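Local structure of ficolin-3 (Homo sapiens, 2J5Z) at residues R58-V63 / E80-L85; E104-N109 / Y213-M218; V169-A174 / R182-G187; G187-S192 / Y199-A204. The protein probably acts as a recognition lectin of innate immunity, its fibrinogen-like domain binding sugars such as the galactose held here. All coordinates share one frame; numbering follows the deposited sequence. Where two conformers were deposited one is given.

Contact 1: residues R58-V63 / E80-L85; sequences RQDGSV and ESEFWL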
# COMPACT_ATOMS: atom_id res chain seq x y z
N ARG A 58 -0.22 -5.26 -13.88
CA ARG A 58 1.01 -6.09 -13.88
C ARG A 58 2.20 -5.17 -13.60
O ARG A 58 2.23 -4.06 -14.12
CB ARG A 58 1.22 -6.73 -15.25
CG ARG A 58 0.08 -7.62 -15.73
CD ARG A 58 -0.35 -8.66 -14.72
NE ARG A 58 0.60 -9.79 -14.57
CZ ARG A 58 0.76 -10.79 -15.44
NH1 ARG A 58 0.08 -10.82 -16.59
NH2 ARG A 58 1.62 -11.76 -15.16
N GLN A 59 3.16 -5.62 -12.80
CA GLN A 59 4.22 -4.73 -12.30
C GLN A 59 5.56 -5.41 -12.02
O GLN A 59 6.61 -4.81 -12.22
CB GLN A 59 3.78 -4.06 -10.98
CG GLN A 59 2.45 -3.37 -11.01
CD GLN A 59 2.28 -2.40 -9.88
OE1 GLN A 59 1.74 -1.31 -10.06
NE2 GLN A 59 2.76 -2.78 -8.70
N ASP A 60 5.52 -6.65 -11.52
CA ASP A 60 6.74 -7.27 -10.99
C ASP A 60 6.78 -8.79 -11.04
O ASP A 60 7.79 -9.40 -10.68
CB ASP A 60 7.00 -6.77 -9.55
CG ASP A 60 5.84 -7.05 -8.59
OD1 ASP A 60 5.86 -6.50 -7.47
OD2 ASP A 60 4.93 -7.83 -8.93
N GLY A 61 5.68 -9.40 -11.48
CA GLY A 61 5.62 -10.85 -11.57
C GLY A 61 5.47 -11.55 -10.23
O GLY A 61 5.71 -12.75 -10.12
N SER A 62 5.06 -10.80 -9.21
CA SER A 62 4.88 -11.36 -7.88
C SER A 62 3.64 -12.26 -7.78
O SER A 62 3.60 -13.16 -6.96
CB SER A 62 4.84 -10.25 -6.82
OG SER A 62 3.74 -9.37 -7.02
N VAL A 63 2.65 -12.02 -8.64
CA VAL A 63 1.41 -12.78 -8.58
C VAL A 63 1.25 -13.72 -9.78
O VAL A 63 1.52 -13.33 -10.91
CB VAL A 63 0.19 -11.83 -8.54
CG1 VAL A 63 -1.12 -12.61 -8.65
CG2 VAL A 63 0.21 -10.99 -7.28
N GLU A 80 -1.53 -4.19 -3.07
CA GLU A 80 -0.27 -3.44 -3.12
C GLU A 80 0.44 -3.58 -4.45
O GLU A 80 1.33 -2.77 -4.80
CB GLU A 80 0.65 -3.98 -2.02
CG GLU A 80 1.91 -3.21 -1.76
CD GLU A 80 2.81 -3.92 -0.75
OE1 GLU A 80 2.98 -5.15 -0.88
OE2 GLU A 80 3.33 -3.25 0.16
N SER A 81 0.09 -4.61 -5.21
CA SER A 81 0.81 -4.90 -6.43
C SER A 81 -0.12 -5.34 -7.56
O SER A 81 -0.93 -4.54 -8.05
CB SER A 81 1.93 -5.93 -6.18
OG SER A 81 1.44 -7.22 -5.80
N GLU A 82 -0.04 -6.60 -7.93
CA GLU A 82 -0.71 -7.10 -9.13
C GLU A 82 -2.04 -7.75 -8.80
O GLU A 82 -2.17 -8.43 -7.78
CB GLU A 82 0.20 -8.10 -9.82
CG GLU A 82 1.58 -7.54 -10.14
CD GLU A 82 2.43 -8.52 -10.92
OE1 GLU A 82 2.41 -9.72 -10.58
OE2 GLU A 82 3.08 -8.10 -11.90
N PHE A 83 -3.05 -7.54 -9.66
CA PHE A 83 -4.35 -8.15 -9.43
C PHE A 83 -5.22 -8.22 -10.68
O PHE A 83 -4.94 -7.56 -11.69
CB PHE A 83 -5.13 -7.38 -8.35
CG PHE A 83 -5.37 -5.95 -8.69
CD1 PHE A 83 -6.47 -5.58 -9.45
CD2 PHE A 83 -4.49 -4.96 -8.25
CE1 PHE A 83 -6.69 -4.25 -9.77
CE2 PHE A 83 -4.70 -3.64 -8.56
CZ PHE A 83 -5.79 -3.27 -9.32
N TRP A 84 -6.26 -9.04 -10.59
CA TRP A 84 -7.38 -9.05 -11.54
C TRP A 84 -8.64 -8.88 -10.69
O TRP A 84 -8.90 -9.67 -9.78
CB TRP A 84 -7.42 -10.39 -12.29
CG TRP A 84 -8.60 -10.53 -13.21
CD1 TRP A 84 -9.77 -11.19 -12.96
CD2 TRP A 84 -8.72 -9.98 -14.52
NE1 TRP A 84 -10.61 -11.09 -14.05
CE2 TRP A 84 -9.98 -10.35 -15.03
CE3 TRP A 84 -7.86 -9.22 -15.33
CZ2 TRP A 84 -10.42 -9.98 -16.30
CZ3 TRP A 84 -8.30 -8.85 -16.60
CH2 TRP A 84 -9.56 -9.23 -17.07
N LEU A 85 -9.45 -7.86 -10.96
CA LEU A 85 -10.56 -7.51 -10.08
C LEU A 85 -11.62 -8.62 -10.00
O LEU A 85 -12.26 -8.80 -8.96
CB LEU A 85 -11.24 -6.22 -10.55
CG LEU A 85 -12.34 -5.66 -9.65
CD1 LEU A 85 -11.79 -5.24 -8.29
CD2 LEU A 85 -12.99 -4.45 -10.36
O HOH W 1 2.58 -11.51 -12.49
O HOH W 2 1.46 -0.41 -6.86
O HOH W 3 2.66 -9.08 -4.52
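Glu82, the residue just before strand 83-84, reaches into the loop that follows strand 52-58, and its carboxylate fills the curve of that loop. Glu82 CB packs 3.8 Å from Val63 CG2, the two side chains running antiparallel past one another. CG stands anti to the carbonyl carbon (chi1 -55°) and the chain stays extended beyond it, so CG passes beside Gln59 N while Glu82 CD comes to 3.3 Å from Asp60 OD2. At the tip, OE2 is gripped by three successive amides. Gln59 N lies 2.6 Å from Glu82 OE2 on the anti lone pair, in a nearly straight bond, whereas Asp60 N and Gly61 N arrive from above the carboxylate plane. Glu82 OE1 takes Val63 N at 3.0 Å, almost along its C-O axis, and a proton from a water that also accepts from Arg58 NH2. Asp60 turns its OD2 back into its own loop as an Asx turn, accepting from Ser62 N and from Ser62 OG at 2.7 Å. The guanidinium of Arg58 is held by Gly187 O and Leu185 O, leaving Arg58 NE 4.0 Å from Glu82 OE2, beyond a salt bridge. Ser81 and Glu82 form a classic beta bulge opposite Asn78. Four amides, a water and a nearby guanidinium would all favour a charged Glu82 despite its burial, while Asp60, a like charge crossing close by, probably works against it.

Contact 2: residues E104-N109 / Y213-M218; sequences ELEDFN and YRRVRM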
# COMPACT_ATOMS: atom_id res chain seq x y z
N GLU A 104 -2.84 0.76 -20.47
CA GLU A 104 -1.50 1.35 -20.37
C GLU A 104 -0.40 0.29 -20.39
O GLU A 104 -0.48 -0.71 -19.70
CB GLU A 104 -1.36 2.15 -19.08
CG GLU A 104 -2.30 3.33 -18.96
CD GLU A 104 -1.98 4.14 -17.72
OE1 GLU A 104 -1.18 3.65 -16.90
OE2 GLU A 104 -2.52 5.26 -17.58
N LEU A 105 0.65 0.55 -21.16
CA LEU A 105 1.72 -0.41 -21.34
C LEU A 105 3.06 0.29 -21.10
O LEU A 105 3.23 1.43 -21.48
CB LEU A 105 1.68 -0.98 -22.76
CG LEU A 105 0.35 -1.60 -23.22
CD1 LEU A 105 0.38 -1.86 -24.72
CD2 LEU A 105 0.06 -2.88 -22.45
N GLU A 106 3.99 -0.40 -20.46
CA GLU A 106 5.32 0.17 -20.26
C GLU A 106 6.38 -0.88 -20.56
O GLU A 106 6.35 -1.96 -19.99
CB GLU A 106 5.48 0.71 -18.85
CG GLU A 106 6.80 1.45 -18.64
CD GLU A 106 6.95 1.99 -17.24
OE1 GLU A 106 6.03 2.68 -16.75
OE2 GLU A 106 8.01 1.72 -16.62
N ASP A 107 7.30 -0.56 -21.46
CA ASP A 107 8.37 -1.49 -21.80
C ASP A 107 9.53 -1.33 -20.82
O ASP A 107 9.47 -0.53 -19.89
CB ASP A 107 8.82 -1.34 -23.27
CG ASP A 107 9.47 0.01 -23.57
OD1 ASP A 107 9.93 0.71 -22.64
OD2 ASP A 107 9.52 0.38 -24.77
N PHE A 108 10.59 -2.10 -21.06
CA PHE A 108 11.74 -2.15 -20.15
C PHE A 108 12.62 -0.90 -20.23
O PHE A 108 13.56 -0.75 -19.45
CB PHE A 108 12.55 -3.41 -20.40
CG PHE A 108 11.76 -4.68 -20.21
CD1 PHE A 108 11.47 -5.15 -18.94
CD2 PHE A 108 11.29 -5.39 -21.30
CE1 PHE A 108 10.75 -6.30 -18.76
CE2 PHE A 108 10.56 -6.55 -21.13
CZ PHE A 108 10.29 -7.01 -19.85
N ASN A 109 12.30 -0.01 -21.16
CA ASN A 109 13.00 1.27 -21.24
C ASN A 109 12.27 2.33 -20.45
O ASN A 109 12.80 3.42 -20.21
CB ASN A 109 13.14 1.71 -22.70
CG ASN A 109 14.26 1.00 -23.43
OD1 ASN A 109 14.64 -0.12 -23.08
ND2 ASN A 109 14.80 1.65 -24.46
N TYR A 213 5.89 -6.60 -22.03
CA TYR A 213 5.95 -5.34 -21.31
C TYR A 213 6.28 -5.57 -19.83
O TYR A 213 5.99 -6.63 -19.28
CB TYR A 213 4.60 -4.62 -21.43
CG TYR A 213 4.30 -4.22 -22.86
CD1 TYR A 213 4.69 -2.98 -23.34
CD2 TYR A 213 3.66 -5.11 -23.73
CE1 TYR A 213 4.42 -2.61 -24.66
CE2 TYR A 213 3.40 -4.75 -25.05
CZ TYR A 213 3.78 -3.51 -25.50
OH TYR A 213 3.52 -3.15 -26.81
N ARG A 214 6.87 -4.55 -19.22
CA ARG A 214 7.28 -4.56 -17.81
C ARG A 214 6.10 -4.24 -16.88
O ARG A 214 5.97 -4.83 -15.80
CB ARG A 214 8.40 -3.53 -17.61
CG ARG A 214 8.77 -3.24 -16.16
CD ARG A 214 9.96 -2.29 -16.07
NE ARG A 214 11.23 -2.97 -16.35
CZ ARG A 214 12.38 -2.34 -16.60
NH1 ARG A 214 12.42 -1.02 -16.61
NH2 ARG A 214 13.48 -3.04 -16.84
N ARG A 215 5.26 -3.31 -17.31
CA ARG A 215 4.10 -2.87 -16.52
C ARG A 215 2.89 -2.68 -17.41
O ARG A 215 2.99 -2.11 -18.50
CB ARG A 215 4.40 -1.55 -15.82
CG ARG A 215 5.62 -1.57 -14.90
CD ARG A 215 5.92 -0.17 -14.36
NE ARG A 215 4.79 0.35 -13.60
CZ ARG A 215 4.69 0.30 -12.27
NH1 ARG A 215 5.64 -0.26 -11.55
NH2 ARG A 215 3.62 0.80 -11.68
N VAL A 216 1.73 -3.15 -16.95
CA VAL A 216 0.49 -2.98 -17.71
C VAL A 216 -0.60 -2.56 -16.74
O VAL A 216 -0.60 -2.99 -15.59
CB VAL A 216 0.07 -4.32 -18.36
CG1 VAL A 216 -1.27 -4.19 -19.05
CG2 VAL A 216 1.15 -4.82 -19.34
N ARG A 217 -1.55 -1.74 -17.19
CA ARG A 217 -2.78 -1.52 -16.42
C ARG A 217 -3.95 -1.52 -17.37
O ARG A 217 -3.80 -1.09 -18.51
CB ARG A 217 -2.77 -0.20 -15.66
CG ARG A 217 -1.64 -0.02 -14.64
CD ARG A 217 -1.95 1.12 -13.69
NE ARG A 217 -2.07 2.42 -14.35
CZ ARG A 217 -2.47 3.52 -13.71
NH1 ARG A 217 -2.79 3.44 -12.42
NH2 ARG A 217 -2.55 4.68 -14.33
N MET A 218 -5.11 -2.01 -16.92
CA MET A 218 -6.35 -1.86 -17.68
C MET A 218 -7.36 -1.13 -16.80
O MET A 218 -7.55 -1.49 -15.63
CB MET A 218 -6.91 -3.22 -18.10
CG MET A 218 -5.90 -4.14 -18.81
SD MET A 218 -6.57 -5.77 -19.23
CE MET A 218 -7.65 -5.39 -20.61
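Chi1 angles of -62° in Glu104 and -60° in Arg217 set CG anti to the carbonyl carbon in both, so that these residues, paired across the strands and hence on one face of the sheet, run side by side, and the bend of Arg217 at chi3 turns its guanidinium onto the carboxylate. The grip is side-on: Arg217 NE is 3.0 Å and Arg217 NH2 3.1 Å from Glu104 OE1, which lies close to the guanidinium plane but is met from above its own carboxylate plane. NH2 is shared with Asp44, and Glu104 OE2 with Arg102, so the pair belongs to a chain of charges. On the other face, Leu105 CB sits over the Tyr213 ring, 4.0 Å from its centroid in a CH-pi contact, and Leu105 CD2 meets Val216 CG2 at 3.8 Å. Farther along, Phe108 CA lies over the centre of the Arg214 guanidinium, whose plane stands 80° from the Phe108 ring. Glu106 O receives both Arg214 N, at 2.8 Å and nearly along the C=O axis, and Arg215 N, at 3.2 Å on a lone pair. Two residues thus face one: a classic beta bulge ending the antiparallel pairing of strands 101-106 and 215-220 in the central sheet of the fibrinogen-like domain.

Contact 3: residues V169-A174 / R182-G187; sequences VIVHGA and RSNLNG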
# COMPACT_ATOMS: atom_id res chain seq x y z
N VAL A 169 -4.01 -22.90 -21.98
CA VAL A 169 -2.93 -23.85 -21.72
C VAL A 169 -1.78 -23.53 -22.67
O VAL A 169 -0.66 -23.27 -22.24
CB VAL A 169 -3.40 -25.30 -21.92
CG1 VAL A 169 -2.21 -26.26 -21.93
CG2 VAL A 169 -4.40 -25.69 -20.84
N ILE A 170 -2.07 -23.50 -23.96
CA ILE A 170 -1.04 -23.28 -24.97
C ILE A 170 -0.18 -22.06 -24.69
O ILE A 170 1.04 -22.16 -24.75
CB ILE A 170 -1.63 -23.19 -26.40
CG1 ILE A 170 -2.23 -24.54 -26.82
CG2 ILE A 170 -0.58 -22.74 -27.39
CD1 ILE A 170 -1.21 -25.68 -26.80
N VAL A 171 -0.79 -20.91 -24.38
CA VAL A 171 -0.04 -19.67 -24.22
C VAL A 171 0.14 -19.19 -22.76
O VAL A 171 0.63 -18.09 -22.52
CB VAL A 171 -0.62 -18.51 -25.08
CG1 VAL A 171 -1.07 -19.05 -26.44
CG2 VAL A 171 -1.78 -17.83 -24.37
N HIS A 172 -0.26 -20.03 -21.81
CA HIS A 172 -0.08 -19.77 -20.37
C HIS A 172 -0.71 -18.45 -19.91
O HIS A 172 -0.03 -17.55 -19.40
CB HIS A 172 1.40 -19.83 -19.97
CG HIS A 172 1.62 -20.35 -18.58
ND1 HIS A 172 1.88 -19.52 -17.50
CD2 HIS A 172 1.60 -21.61 -18.09
CE1 HIS A 172 2.02 -20.25 -16.41
NE2 HIS A 172 1.85 -21.52 -16.74
N GLY A 173 -2.02 -18.34 -20.10
CA GLY A 173 -2.76 -17.15 -19.68
C GLY A 173 -4.24 -17.38 -19.52
O GLY A 173 -4.70 -18.53 -19.41
N ALA A 174 -5.00 -16.28 -19.50
CA ALA A 174 -6.45 -16.32 -19.51
C ALA A 174 -6.89 -15.06 -20.26
O ALA A 174 -6.38 -13.98 -20.00
CB ALA A 174 -7.00 -16.28 -18.08
N ARG A 182 -4.13 -11.37 -30.25
CA ARG A 182 -3.37 -10.17 -30.58
C ARG A 182 -2.92 -9.49 -29.28
O ARG A 182 -1.99 -8.69 -29.29
CB ARG A 182 -4.22 -9.17 -31.37
CG ARG A 182 -4.88 -9.73 -32.62
CD ARG A 182 -4.33 -9.13 -33.90
NE ARG A 182 -4.21 -7.68 -33.83
CZ ARG A 182 -3.23 -7.00 -34.40
NH1 ARG A 182 -2.28 -7.64 -35.08
NH2 ARG A 182 -3.17 -5.68 -34.29
N SER A 183 -3.60 -9.79 -28.18
CA SER A 183 -3.19 -9.30 -26.85
C SER A 183 -3.30 -10.41 -25.79
O SER A 183 -4.14 -11.30 -25.89
CB SER A 183 -4.01 -8.08 -26.42
OG SER A 183 -5.40 -8.33 -26.52
N ASN A 184 -2.47 -10.32 -24.76
CA ASN A 184 -2.35 -11.41 -23.80
C ASN A 184 -1.83 -10.84 -22.48
O ASN A 184 -0.81 -11.30 -21.94
CB ASN A 184 -1.35 -12.44 -24.34
CG ASN A 184 -1.31 -13.71 -23.54
OD1 ASN A 184 -2.36 -14.25 -23.14
ND2 ASN A 184 -0.09 -14.23 -23.32
N LEU A 185 -2.53 -9.84 -21.95
CA LEU A 185 -2.02 -9.06 -20.83
C LEU A 185 -2.05 -9.78 -19.48
O LEU A 185 -1.48 -9.29 -18.52
CB LEU A 185 -2.74 -7.71 -20.72
CG LEU A 185 -2.63 -6.79 -21.95
CD1 LEU A 185 -3.37 -5.49 -21.68
CD2 LEU A 185 -1.16 -6.52 -22.39
N ASN A 186 -2.73 -10.92 -19.43
CA ASN A 186 -2.75 -11.77 -18.24
C ASN A 186 -1.78 -12.93 -18.45
O ASN A 186 -1.89 -13.98 -17.80
CB ASN A 186 -4.15 -12.31 -17.95
CG ASN A 186 -5.12 -11.23 -17.51
OD1 ASN A 186 -4.72 -10.19 -16.99
ND2 ASN A 186 -6.42 -11.48 -17.71
N GLY A 187 -0.84 -12.73 -19.36
CA GLY A 187 0.10 -13.79 -19.70
C GLY A 187 1.23 -13.89 -18.69
O GLY A 187 1.24 -13.18 -17.69
O HOH W 4 1.93 -15.80 -21.46
O HOH W 5 -0.35 -16.17 -16.89
O HOH W 6 -3.84 -13.17 -21.08
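A Schellman motif ends helix 167-171, and the chain leaving it runs against a type I beta turn from Asn184 to Gly187. His172, with positive phi (57°), makes the exit, and Gly173 then passes so close to the turn that Gly173 CA lies 4.4 Å from Gly187 CA. Side chains meet sparingly. Val171 holds CG1 anti to the carbonyl carbon, which leaves CG2 in the crowded position, where it lies 3.8 Å from Asn184 OD1, the two side chains passing head to tail. Asn184 has CG anti to the backbone N (chi1 -170°), and its amide is fixed at both ends, by Tyr177 OH at OD1 and by Gly200 O at ND2. Val171 also touches the bound galactose, so the helix end lines the sugar pocket of this fibrinogen-like lectin domain, and the same Val171 side chain rests on Asn184. Beyond that, water does most of the joining. One water donates to His172 O and to Asn186 O, 2.8 Å from the latter. A second is held threefold: it gives protons to Ala174 O and Asn184 OD1 and accepts from Asn186 N at 3.0 Å. Asn186 ND2 adds a weak direct bond to Ala174 O, 3.4 Å long, while Asn186 OD1 is taken by Gln56 NE2 of strand 52-58.

Contact 4: residues G187-S192 / Y199-A204; sequences GRYAVS and YGIDWA. With GAL (beta-D-galactopyranose), chain E.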
# COMPACT_ATOMS: atom_id res chain seq x y z
N GLY A 187 -0.84 -12.73 -19.36
CA GLY A 187 0.10 -13.79 -19.70
C GLY A 187 1.23 -13.89 -18.69
O GLY A 187 1.24 -13.18 -17.69
N ARG A 188 2.19 -14.76 -18.97
CA ARG A 188 3.29 -15.02 -18.04
C ARG A 188 4.27 -13.86 -17.92
O ARG A 188 4.73 -13.29 -18.91
CB ARG A 188 4.03 -16.29 -18.46
CG ARG A 188 5.00 -16.80 -17.43
CD ARG A 188 5.34 -18.27 -17.70
NE ARG A 188 6.04 -18.86 -16.57
CZ ARG A 188 6.56 -20.08 -16.59
NH1 ARG A 188 6.46 -20.83 -17.68
NH2 ARG A 188 7.19 -20.54 -15.51
N TYR A 189 4.60 -13.49 -16.69
CA TYR A 189 5.48 -12.35 -16.48
C TYR A 189 6.94 -12.67 -16.83
O TYR A 189 7.39 -13.80 -16.65
CB TYR A 189 5.41 -11.83 -15.04
CG TYR A 189 5.98 -10.44 -14.91
CD1 TYR A 189 5.20 -9.32 -15.15
CD2 TYR A 189 7.32 -10.25 -14.58
CE1 TYR A 189 5.72 -8.04 -15.04
CE2 TYR A 189 7.86 -8.99 -14.48
CZ TYR A 189 7.06 -7.88 -14.72
OH TYR A 189 7.58 -6.61 -14.61
N ALA A 190 7.63 -11.66 -17.33
CA ALA A 190 9.06 -11.72 -17.61
C ALA A 190 9.75 -10.43 -17.19
O ALA A 190 9.27 -9.33 -17.51
CB ALA A 190 9.30 -11.99 -19.11
N VAL A 191 10.87 -10.54 -16.47
CA VAL A 191 11.57 -9.35 -15.99
C VAL A 191 12.42 -8.66 -17.05
O VAL A 191 12.90 -7.55 -16.82
CB VAL A 191 12.41 -9.62 -14.72
CG1 VAL A 191 11.54 -10.24 -13.64
CG2 VAL A 191 13.60 -10.52 -15.04
N SER A 192 12.60 -9.32 -18.19
CA SER A 192 13.34 -8.76 -19.33
C SER A 192 13.10 -9.57 -20.61
O SER A 192 12.45 -10.62 -20.57
CB SER A 192 14.84 -8.71 -19.02
OG SER A 192 15.36 -10.02 -18.88
N TYR A 199 5.16 -16.90 -25.52
CA TYR A 199 3.96 -16.10 -25.34
C TYR A 199 4.02 -15.44 -23.97
O TYR A 199 4.09 -16.14 -22.95
CB TYR A 199 2.73 -16.99 -25.41
CG TYR A 199 2.68 -17.84 -26.66
CD1 TYR A 199 2.61 -17.24 -27.91
CD2 TYR A 199 2.71 -19.23 -26.59
CE1 TYR A 199 2.58 -18.01 -29.06
CE2 TYR A 199 2.67 -20.01 -27.74
CZ TYR A 199 2.61 -19.39 -28.97
OH TYR A 199 2.56 -20.13 -30.13
N GLY A 200 3.98 -14.11 -23.95
CA GLY A 200 4.03 -13.37 -22.68
C GLY A 200 3.01 -12.24 -22.63
O GLY A 200 1.97 -12.31 -23.28
N ILE A 201 3.32 -11.20 -21.86
CA ILE A 201 2.43 -10.04 -21.71
C ILE A 201 2.60 -9.17 -22.95
O ILE A 201 3.39 -8.22 -22.97
CB ILE A 201 2.70 -9.28 -20.38
CG1 ILE A 201 2.50 -10.24 -19.21
CG2 ILE A 201 1.79 -8.06 -20.26
CD1 ILE A 201 2.99 -9.73 -17.86
N ASP A 202 1.86 -9.54 -23.99
CA ASP A 202 2.10 -9.08 -25.36
C ASP A 202 0.95 -8.22 -25.91
O ASP A 202 -0.21 -8.42 -25.55
CB ASP A 202 2.27 -10.27 -26.30
CG ASP A 202 3.44 -11.17 -25.93
OD1 ASP A 202 4.34 -10.73 -25.19
OD2 ASP A 202 3.45 -12.34 -26.39
N TRP A 203 1.30 -7.26 -26.77
CA TRP A 203 0.33 -6.42 -27.48
C TRP A 203 0.82 -6.34 -28.93
O TRP A 203 1.74 -5.59 -29.23
CB TRP A 203 0.30 -5.02 -26.85
CG TRP A 203 -0.87 -4.12 -27.26
CD1 TRP A 203 -0.86 -3.13 -28.21
CD2 TRP A 203 -2.20 -4.11 -26.71
NE1 TRP A 203 -2.10 -2.53 -28.29
CE2 TRP A 203 -2.94 -3.12 -27.39
CE3 TRP A 203 -2.85 -4.87 -25.72
CZ2 TRP A 203 -4.28 -2.85 -27.09
CZ3 TRP A 203 -4.18 -4.60 -25.43
CH2 TRP A 203 -4.88 -3.60 -26.11
N ALA A 204 0.21 -7.14 -29.81
CA ALA A 204 0.74 -7.36 -31.16
C ALA A 204 1.08 -6.08 -31.92
O ALA A 204 2.10 -6.01 -32.61
CB ALA A 204 -0.20 -8.23 -31.99
C1 GAL E . -1.73 -16.17 -32.60
C2 GAL E . -1.11 -15.03 -31.79
C3 GAL E . 0.19 -15.47 -31.13
C4 GAL E . 0.13 -16.89 -30.55
C5 GAL E . -0.68 -17.86 -31.40
C6 GAL E . -0.88 -19.17 -30.66
O1 GAL E . -2.96 -15.75 -33.19
O2 GAL E . -0.85 -13.91 -32.65
O3 GAL E . 0.51 -14.55 -30.09
O4 GAL E . -0.44 -16.84 -29.24
O5 GAL E . -1.93 -17.25 -31.70
O6 GAL E . -0.64 -20.27 -31.56
O HOH W 7 5.75 -11.47 -20.37
O HOH W 4 1.93 -15.80 -21.46
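The Ile201 side chain runs slantwise to that of Tyr189, methyl tip against ring, while Tyr199 leads off toward the sugar. Ile201 CG1 is anti to the carbonyl carbon and the chain runs on extended (chi2 169°), carrying Ile201 CD1 to 3.5 Å from Tyr189 CD1. On the way Ile201 CG1 passes 3.5 Å from Gly187 O, a carbonyl that accepts from Arg58 NH1. Tyr189 has CG anti to the backbone N, and its hydroxyl is tied to Arg214 O. The two backbones are bridged by water: one donates to Arg188 O and accepts from Ile201 N, 2.9 Å away, and another accepts from Arg188 N and donates to Tyr199 O. Ile201 is the centre of an inverse gamma turn, and just ahead of it Gly200 N bonds to Asp202 OD2 at 3.1 Å from above the carboxylate plane. That same oxygen holds Tyr181 OH and Gly210 N, which would favour its charged form and makes Asp202 a second-shell group behind Tyr181 of the galactose pocket. Tyr199, its CG anti to the carbonyl carbon (chi1 -53°), brings its ring obliquely onto the sugar, with Tyr199 CE1 3.1 Å from galactose C4 and 3.2 Å from galactose O4. Cys180 N adds a hydrogen bond to the ligand. Apolar packing and bridging waters thus join the two segments, and Tyr199 meets galactose through closely packed ring carbon.

From the N terminus, contact 1 comes first, closing a short loop of 16 residues that includes helix 69-74 and strand 76-77. Contact 2 opens only after it has closed and spans about a hundred residues, pairing strand 101-106 with the C-terminal strand 215-220. Nested in that long loop are contacts 3 and 4, which follow in series, share Gly187 and cross neither each other nor contact 2. Contact 1 is joined to contact 2 by the backbone pairing of Arg58 with Val216, and to the nested pair through Arg58 NH1. Leu185 packs on Val216 and Leu105. The galactose-pocket loops are thereby tied to the central antiparallel sheet.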